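Local coordinates for Exo-1,3/1,4-beta-glucanase (Pseudoalteromonas sp., PDB 3RRX), which probably acts as an exo-1,3/1,4-beta-glucanase of glycoside hydrolase family 3, removing glucose from the ends of beta-glucan chains, at residues A[435-440]-A[491-496]; A[63-68]-A[113-118]. The protein carries 1 engineered substitution. One frame throughout, in Å; residues are numbered along the deposited sequence.

Interaction 1. Residues A[435-440]-A[491-496]; sequences VSWQGT and PYAEWF
An aromatic cluster of Trp437, Trp495 and Phe496 joins two loops of the family 3 C-terminal domain, and the Gln438 carboxamide makes two hydrogen bonds beside it. Its OE1 accepts from Ala493 N at 2.9 Å, the donor standing above the carbonyl plane, while NE2 gives a nearly straight bond to Ala493 O (3.0 Å). The bend at chi2 (-58°) sets this amide in the corner where two rings meet, stacked on Phe496 with planes 25° apart and with NE2 over a face of the Trp437 indole. Ala493 CB lies over the same face. The indole NE1 donates to Glu494 OE1 at 2.9 Å in a bent bond (136°), on the anti side but tilted from the carboxylate plane. Its six-membered ring turns an edge to the face of Trp495 in an offset edge-to-face pair, CH2 to CH2 3.7 Å. With a leucine at Trp437, Glu494 OE1 would probably lose its indole donor and a gap would open beside Trp495. Farther along, one water links Gln438 OE1 to Pro491 O and a second joins that carbonyl to Thr440 OG1. Gly439 fits against Pro491, where a side chain would clash. Outside the pair, Trp433 also packs edge-to-face with Trp437. A side-chain amide and an aromatic cluster thus join two irregular loops of the C-terminal domain, one after helix 426-430, the other after strand 482-488.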
ATOM      1  N   VAL A 435      -9.070   0.591   7.234  1.00 16.73           N
ATOM      2  CA  VAL A 435     -10.489   0.866   7.433  1.00 26.05           C
ATOM      3  C   VAL A 435     -10.775   2.356   7.268  1.00 26.99           C
ATOM      4  O   VAL A 435     -11.692   2.738   6.540  1.00 34.53           O
ATOM      5  CB  VAL A 435     -11.012   0.326   8.777  1.00 26.65           C
ATOM      6  CG1 VAL A 435     -12.481   0.663   8.941  1.00 31.61           C
ATOM      7  CG2 VAL A 435     -10.805  -1.180   8.841  1.00 27.85           C
ATOM      8  N   SER A 436      -9.969   3.192   7.916  1.00 21.25           N
ATOM      9  CA  SER A 436     -10.021   4.632   7.694  1.00 17.80           C
ATOM     10  C   SER A 436      -8.688   5.157   7.154  1.00 19.30           C
ATOM     11  O   SER A 436      -7.683   4.439   7.119  1.00 19.45           O
ATOM     12  CB  SER A 436     -10.413   5.369   8.975  1.00 24.31           C
ATOM     13  OG  SER A 436      -9.323   5.462   9.873  1.00 22.30           O
ATOM     14  N   TRP A 437      -8.693   6.418   6.738  1.00 15.13           N
ATOM     15  CA  TRP A 437      -7.564   7.033   6.056  1.00 18.16           C
ATOM     16  C   TRP A 437      -6.362   7.260   6.979  1.00 15.91           C
ATOM     17  O   TRP A 437      -5.293   6.693   6.762  1.00 14.19           O
ATOM     18  CB  TRP A 437      -8.029   8.354   5.446  1.00 17.20           C
ATOM     19  CG  TRP A 437      -7.029   9.082   4.609  1.00 18.14           C
ATOM     20  CD1 TRP A 437      -6.162   8.552   3.692  1.00 18.51           C
ATOM     21  CD2 TRP A 437      -6.811  10.493   4.600  1.00 17.21           C
ATOM     22  NE1 TRP A 437      -5.411   9.554   3.121  1.00 17.03           N
ATOM     23  CE2 TRP A 437      -5.792  10.754   3.660  1.00 16.54           C
ATOM     24  CE3 TRP A 437      -7.377  11.566   5.301  1.00 19.05           C
ATOM     25  CZ2 TRP A 437      -5.330  12.046   3.395  1.00 19.38           C
ATOM     26  CZ3 TRP A 437      -6.913  12.852   5.039  1.00 20.05           C
ATOM     27  CH2 TRP A 437      -5.901  13.077   4.096  1.00 18.07           C
ATOM     28  N   GLN A 438      -6.532   8.088   8.007  1.00 16.30           N
ATOM     29  CA  GLN A 438      -5.433   8.400   8.920  1.00 14.37           C
ATOM     30  C   GLN A 438      -5.200   7.312   9.961  1.00 15.77           C
ATOM     31  O   GLN A 438      -4.079   7.122  10.427  1.00 17.20           O
ATOM     32  CB  GLN A 438      -5.670   9.734   9.632  1.00 15.84           C
ATOM     33  CG  GLN A 438      -5.570  10.957   8.713  1.00 14.35           C
ATOM     34  CD  GLN A 438      -4.221  11.039   8.022  1.00 17.12           C
ATOM     35  OE1 GLN A 438      -3.176  10.882   8.658  1.00 14.45           O
ATOM     36  NE2 GLN A 438      -4.237  11.268   6.704  1.00 13.73           N
ATOM     37  N   GLY A 439      -6.268   6.625  10.347  1.00 17.09           N
ATOM     38  CA  GLY A 439      -6.186   5.602  11.370  1.00 17.34           C
ATOM     39  C   GLY A 439      -6.363   6.136  12.785  1.00 18.54           C
ATOM     40  O   GLY A 439      -6.525   5.359  13.725  1.00 16.43           O
ATOM     41  N   THR A 440      -6.343   7.459  12.934  1.00 19.81           N
ATOM     42  CA  THR A 440      -6.417   8.103  14.251  1.00 23.27           C
ATOM     43  C   THR A 440      -7.646   7.693  15.053  1.00 23.90           C
ATOM     44  O   THR A 440      -7.579   7.520  16.272  1.00 21.88           O
ATOM     45  CB  THR A 440      -6.505   9.633  14.120  1.00 24.04           C
ATOM     46  OG1 THR A 440      -5.520  10.099  13.200  1.00 28.33           O
ATOM     47  CG2 THR A 440      -6.295  10.298  15.479  1.00 31.04           C
ATOM     48  N   PRO A 491      -0.711   6.610  13.901  1.00 11.73           N
ATOM     49  CA  PRO A 491      -0.998   6.310  12.493  1.00 11.60           C
ATOM     50  C   PRO A 491      -1.195   7.575  11.666  1.00 12.62           C
ATOM     51  O   PRO A 491      -1.709   8.581  12.169  1.00 11.87           O
ATOM     52  CB  PRO A 491      -2.303   5.502  12.560  1.00 11.87           C
ATOM     53  CG  PRO A 491      -2.891   5.812  13.893  1.00 13.84           C
ATOM     54  CD  PRO A 491      -1.735   6.067  14.810  1.00 12.78           C
ATOM     55  N   TYR A 492      -0.792   7.521  10.401  1.00 12.09           N
ATOM     56  CA  TYR A 492      -0.940   8.656   9.500  1.00 10.36           C
ATOM     57  C   TYR A 492      -0.985   8.178   8.053  1.00 11.73           C
ATOM     58  O   TYR A 492      -0.632   7.037   7.752  1.00 10.47           O
ATOM     59  CB  TYR A 492       0.221   9.645   9.674  1.00 13.02           C
ATOM     60  CG  TYR A 492       1.586   8.996   9.567  1.00 12.27           C
ATOM     61  CD1 TYR A 492       2.157   8.716   8.321  1.00 11.04           C
ATOM     62  CD2 TYR A 492       2.300   8.648  10.711  1.00 13.73           C
ATOM     63  CE1 TYR A 492       3.398   8.114   8.226  1.00 11.94           C
ATOM     64  CE2 TYR A 492       3.543   8.047  10.626  1.00  9.22           C
ATOM     65  CZ  TYR A 492       4.085   7.777   9.376  1.00 14.35           C
ATOM     66  OH  TYR A 492       5.314   7.172   9.284  1.00 11.78           O
ATOM     67  N   ALA A 493      -1.412   9.069   7.162  1.00 11.05           N
ATOM     68  CA  ALA A 493      -1.403   8.808   5.725  1.00 11.45           C
ATOM     69  C   ALA A 493      -1.082  10.100   4.996  1.00 12.22           C
ATOM     70  O   ALA A 493      -1.514  11.174   5.415  1.00 11.51           O
ATOM     71  CB  ALA A 493      -2.759   8.276   5.268  1.00 12.04           C
ATOM     72  N   GLU A 494      -0.323   9.990   3.909  1.00 10.90           N
ATOM     73  CA  GLU A 494      -0.014  11.129   3.046  1.00 13.40           C
ATOM     74  C   GLU A 494       0.628  12.269   3.833  1.00 14.22           C
ATOM     75  O   GLU A 494       1.408  12.024   4.763  1.00 13.97           O
ATOM     76  CB  GLU A 494      -1.256  11.575   2.251  1.00 14.22           C
ATOM     77  CG  GLU A 494      -1.886  10.436   1.434  1.00 11.40           C
ATOM     78  CD  GLU A 494      -3.038  10.887   0.535  1.00 17.61           C
ATOM     79  OE1 GLU A 494      -4.157  10.359   0.678  1.00 18.94           O
ATOM     80  OE2 GLU A 494      -2.830  11.758  -0.321  1.00 17.76           O
ATOM     81  N   TRP A 495       0.322  13.511   3.472  1.00 13.17           N
ATOM     82  CA  TRP A 495       1.078  14.644   4.008  1.00 14.21           C
ATOM     83  C   TRP A 495       0.975  14.797   5.538  1.00 15.81           C
ATOM     84  O   TRP A 495       1.828  15.435   6.157  1.00 14.22           O
ATOM     85  CB  TRP A 495       0.698  15.951   3.288  1.00 16.22           C
ATOM     86  CG  TRP A 495      -0.692  16.395   3.576  1.00 17.97           C
ATOM     87  CD1 TRP A 495      -1.093  17.225   4.584  1.00 19.41           C
ATOM     88  CD2 TRP A 495      -1.878  16.029   2.861  1.00 18.04           C
ATOM     89  NE1 TRP A 495      -2.453  17.398   4.539  1.00 18.82           N
ATOM     90  CE2 TRP A 495      -2.963  16.675   3.494  1.00 19.04           C
ATOM     91  CE3 TRP A 495      -2.128  15.221   1.748  1.00 16.03           C
ATOM     92  CZ2 TRP A 495      -4.280  16.536   3.052  1.00 20.66           C
ATOM     93  CZ3 TRP A 495      -3.440  15.087   1.302  1.00 17.76           C
ATOM     94  CH2 TRP A 495      -4.500  15.740   1.958  1.00 20.80           C
ATOM     95  N   PHE A 496      -0.056  14.212   6.147  1.00 14.89           N
ATOM     96  CA  PHE A 496      -0.186  14.230   7.610  1.00 15.72           C
ATOM     97  C   PHE A 496       1.046  13.639   8.283  1.00 18.67           C
ATOM     98  O   PHE A 496       1.343  13.960   9.434  1.00 16.12           O
ATOM     99  CB  PHE A 496      -1.407  13.431   8.076  1.00 14.06           C
ATOM    100  CG  PHE A 496      -2.710  14.171   7.971  1.00 19.95           C
ATOM    101  CD1 PHE A 496      -3.530  14.312   9.085  1.00 26.41           C
ATOM    102  CD2 PHE A 496      -3.137  14.695   6.758  1.00 20.07           C
ATOM    103  CE1 PHE A 496      -4.752  14.967   8.994  1.00 24.66           C
ATOM    104  CE2 PHE A 496      -4.355  15.362   6.662  1.00 20.12           C
ATOM    105  CZ  PHE A 496      -5.162  15.498   7.786  1.00 25.36           C
TER
HETATM  106  O   HOH W   1      -2.577  11.371  11.324  1.00 16.78           O
HETATM  107  O   HOH W   2      -3.217   9.425  14.240  1.00 27.50           O

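Interaction 2. Residues A[63-68]-A[113-118]; sequences YLNGGN and HGHSNV
Asn117 lays its side chain against the Gly66-Gly67 loop that follows strand 62-65. Its ND2 comes within 3.7 Å of Gly67 CA, and its CB and CG pass over the same carbon at 3.9 and 3.8 Å. With CG anti to the carbonyl carbon (chi1 -71°), the carboxamide is directed at this loop; ND2 also approaches Asn65 O, but at 3.8 Å the meeting is one of packing. Gly67 leaves room for it: a CB there would run into ND2, and the backbone angles of this residue, with phi at 104°, by themselves call for glycine. Beside this, the amide of Asn65 faces two neighbours loosely, its ND2 lying 4.3 Å from Val118 CG2 and 4.4 Å from His115 CE1. Val118 CG2 in turn rests over one face of the His115 imidazole, toward the rim.

The second shell sets these groups. A type I turn from His115 to Val118, closed by Val118 N to His115 O (3.2 Å), presents Asn117, and His115 is also the centre of an inverse gamma turn. Asn65 ND2 is bonded to Thr109 OG1 on strand 106-110, and His115 NE2 to Thr153 OG1, so these two nitrogens are bonded to residues outside the two segments. Trp82 of helix 79-94 touches Asn65 and Val118 alike. No hydrogen bond joins the two segments; their contact is van der Waals only, and its one steric demand is the absence of a side chain at Gly67.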
ATOM      1  N   TYR A  63     -16.032   3.089 -11.834  1.00 11.27           N
ATOM      2  CA  TYR A  63     -16.327   3.927 -10.696  1.00 13.65           C
ATOM      3  C   TYR A  63     -15.481   3.470  -9.493  1.00 15.20           C
ATOM      4  O   TYR A  63     -14.977   2.343  -9.452  1.00 14.14           O
ATOM      5  CB  TYR A  63     -17.843   3.947 -10.409  1.00 17.43           C
ATOM      6  CG  TYR A  63     -18.440   2.617  -9.995  1.00 13.73           C
ATOM      7  CD1 TYR A  63     -18.701   1.624 -10.931  1.00 14.10           C
ATOM      8  CD2 TYR A  63     -18.756   2.362  -8.666  1.00 15.74           C
ATOM      9  CE1 TYR A  63     -19.253   0.403 -10.548  1.00 17.10           C
ATOM     10  CE2 TYR A  63     -19.305   1.153  -8.276  1.00 17.12           C
ATOM     11  CZ  TYR A  63     -19.551   0.176  -9.216  1.00 18.53           C
ATOM     12  OH  TYR A  63     -20.108  -1.025  -8.812  1.00 18.09           O
ATOM     13  N   LEU A  64     -15.296   4.364  -8.538  1.00 11.57           N
ATOM     14  CA  LEU A  64     -14.323   4.141  -7.479  1.00 14.48           C
ATOM     15  C   LEU A  64     -14.955   3.906  -6.115  1.00 15.36           C
ATOM     16  O   LEU A  64     -15.844   4.646  -5.696  1.00 12.89           O
ATOM     17  CB  LEU A  64     -13.380   5.338  -7.383  1.00 10.58           C
ATOM     18  CG  LEU A  64     -12.288   5.285  -6.318  1.00 14.84           C
ATOM     19  CD1 LEU A  64     -11.303   4.152  -6.627  1.00 14.14           C
ATOM     20  CD2 LEU A  64     -11.561   6.628  -6.238  1.00 16.82           C
ATOM     21  N   ASN A  65     -14.472   2.867  -5.438  1.00 14.01           N
ATOM     22  CA  ASN A  65     -14.692   2.683  -4.004  1.00 19.00           C
ATOM     23  C   ASN A  65     -13.671   3.526  -3.243  1.00 18.66           C
ATOM     24  O   ASN A  65     -12.563   3.067  -2.970  1.00 18.10           O
ATOM     25  CB  ASN A  65     -14.500   1.213  -3.617  1.00 16.26           C
ATOM     26  CG  ASN A  65     -14.684   0.982  -2.127  1.00 22.96           C
ATOM     27  OD1 ASN A  65     -15.608   1.523  -1.525  1.00 23.98           O
ATOM     28  ND2 ASN A  65     -13.799   0.186  -1.524  1.00 22.81           N
ATOM     29  N   GLY A  66     -14.031   4.759  -2.913  1.00 15.71           N
ATOM     30  CA  GLY A  66     -13.058   5.709  -2.401  1.00 17.54           C
ATOM     31  C   GLY A  66     -12.562   5.340  -1.015  1.00 31.87           C
ATOM     32  O   GLY A  66     -11.465   5.731  -0.614  1.00 30.15           O
ATOM     33  N   GLY A  67     -13.381   4.593  -0.278  1.00 28.40           N
ATOM     34  CA  GLY A  67     -12.971   4.059   1.009  1.00 35.63           C
ATOM     35  C   GLY A  67     -13.554   4.784   2.202  1.00 37.86           C
ATOM     36  O   GLY A  67     -13.495   4.286   3.330  1.00 38.36           O
ATOM     37  N   ASN A  68     -14.125   5.961   1.963  1.00 42.83           N
ATOM     38  CA  ASN A  68     -14.665   6.765   3.051  1.00 44.24           C
ATOM     39  C   ASN A  68     -16.018   6.256   3.525  1.00 51.93           C
ATOM     40  O   ASN A  68     -16.397   6.469   4.677  1.00 56.61           O
ATOM     41  CB  ASN A  68     -14.761   8.240   2.654  1.00 49.09           C
ATOM     42  CG  ASN A  68     -15.134   9.133   3.825  0.50 54.09           C
ATOM     43  OD1 ASN A  68     -14.850   8.813   4.981  0.50 53.25           O
ATOM     44  ND2 ASN A  68     -15.782  10.258   3.532  0.50 53.17           N
ATOM     45  N   HIS A 113      -2.661  -2.529   1.770  1.00 14.66           N
ATOM     46  CA  HIS A 113      -2.045  -3.679   2.443  1.00 14.41           C
ATOM     47  C   HIS A 113      -3.115  -4.721   2.726  1.00 13.87           C
ATOM     48  O   HIS A 113      -3.457  -5.006   3.881  1.00 12.82           O
ATOM     49  CB  HIS A 113      -1.270  -3.262   3.707  1.00 10.58           C
ATOM     50  CG  HIS A 113      -2.074  -2.457   4.688  1.00 12.23           C
ATOM     51  ND1 HIS A 113      -1.863  -2.519   6.051  1.00 12.92           N
ATOM     52  CD2 HIS A 113      -3.073  -1.559   4.504  1.00 10.73           C
ATOM     53  CE1 HIS A 113      -2.693  -1.692   6.662  1.00 12.20           C
ATOM     54  NE2 HIS A 113      -3.437  -1.096   5.747  1.00 15.91           N
ATOM     55  N   GLY A 114      -3.636  -5.281   1.638  1.00 15.33           N
ATOM     56  CA  GLY A 114      -4.874  -6.040   1.661  1.00 15.19           C
ATOM     57  C   GLY A 114      -5.998  -5.158   1.142  1.00 16.92           C
ATOM     58  O   GLY A 114      -5.742  -4.060   0.644  1.00 15.80           O
ATOM     59  N   HIS A 115      -7.240  -5.632   1.254  1.00 14.69           N
ATOM     60  CA  HIS A 115      -8.405  -4.867   0.833  1.00 12.12           C
ATOM     61  C   HIS A 115      -8.697  -3.891   1.962  1.00 14.23           C
ATOM     62  O   HIS A 115      -9.723  -3.988   2.635  1.00 14.40           O
ATOM     63  CB  HIS A 115      -9.582  -5.826   0.636  1.00 11.07           C
ATOM     64  CG  HIS A 115     -10.725  -5.252  -0.142  1.00 12.46           C
ATOM     65  ND1 HIS A 115     -10.706  -3.982  -0.678  1.00 13.94           N
ATOM     66  CD2 HIS A 115     -11.929  -5.781  -0.473  1.00 11.88           C
ATOM     67  CE1 HIS A 115     -11.839  -3.759  -1.320  1.00 15.70           C
ATOM     68  NE2 HIS A 115     -12.598  -4.836  -1.214  1.00 14.02           N
ATOM     69  N   SER A 116      -7.774  -2.957   2.184  1.00 14.71           N
ATOM     70  CA  SER A 116      -7.674  -2.305   3.485  1.00 15.60           C
ATOM     71  C   SER A 116      -8.657  -1.169   3.750  1.00 18.49           C
ATOM     72  O   SER A 116      -8.715  -0.672   4.868  1.00 20.31           O
ATOM     73  CB  SER A 116      -6.230  -1.838   3.755  1.00 16.02           C
ATOM     74  OG  SER A 116      -5.685  -1.185   2.621  1.00 17.72           O
ATOM     75  N   ASN A 117      -9.416  -0.756   2.741  1.00 17.91           N
ATOM     76  CA  ASN A 117     -10.485   0.226   2.949  1.00 21.71           C
ATOM     77  C   ASN A 117     -11.716  -0.408   3.594  1.00 22.73           C
ATOM     78  O   ASN A 117     -12.624   0.293   4.055  1.00 22.45           O
ATOM     79  CB  ASN A 117     -10.935   0.848   1.618  1.00 26.75           C
ATOM     80  CG  ASN A 117      -9.914   1.788   1.032  0.70 29.72           C
ATOM     81  OD1 ASN A 117      -8.983   2.228   1.709  0.70 34.37           O
ATOM     82  ND2 ASN A 117     -10.090   2.118  -0.240  0.70 30.38           N
ATOM     83  N   VAL A 118     -11.741  -1.737   3.614  1.00 19.55           N
ATOM     84  CA  VAL A 118     -12.961  -2.470   3.943  1.00 17.44           C
ATOM     85  C   VAL A 118     -12.967  -3.123   5.329  1.00 19.65           C
ATOM     86  O   VAL A 118     -12.062  -3.870   5.701  1.00 19.81           O
ATOM     87  CB  VAL A 118     -13.282  -3.532   2.859  1.00 17.94           C
ATOM     88  CG1 VAL A 118     -14.441  -4.419   3.309  1.00 16.76           C
ATOM     89  CG2 VAL A 118     -13.606  -2.851   1.533  1.00 17.56           C
TER

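In the fold
Interactions 1 and 2 lie 13 Å apart, centre to centre, in the C-terminal and N-terminal family 3 regions respectively, and both are partly buried. They meet directly: Val435 N lies 2.7 Å from Ser116 O, a probable hydrogen bond between the two regions, and His113 NE2 adds a bond to Trp433 O. Interaction 1 ties together two loops through direct and water-mediated hydrogen bonds and aromatic edges, and includes exposed residues such as Trp495 and Phe496, whereas no touching residue of interaction 2 is exposed. Interaction 2 is smaller, burying 166 against 440 Å², and sets the end of a barrel strand against a loop following the next strand by van der Waals contact alone.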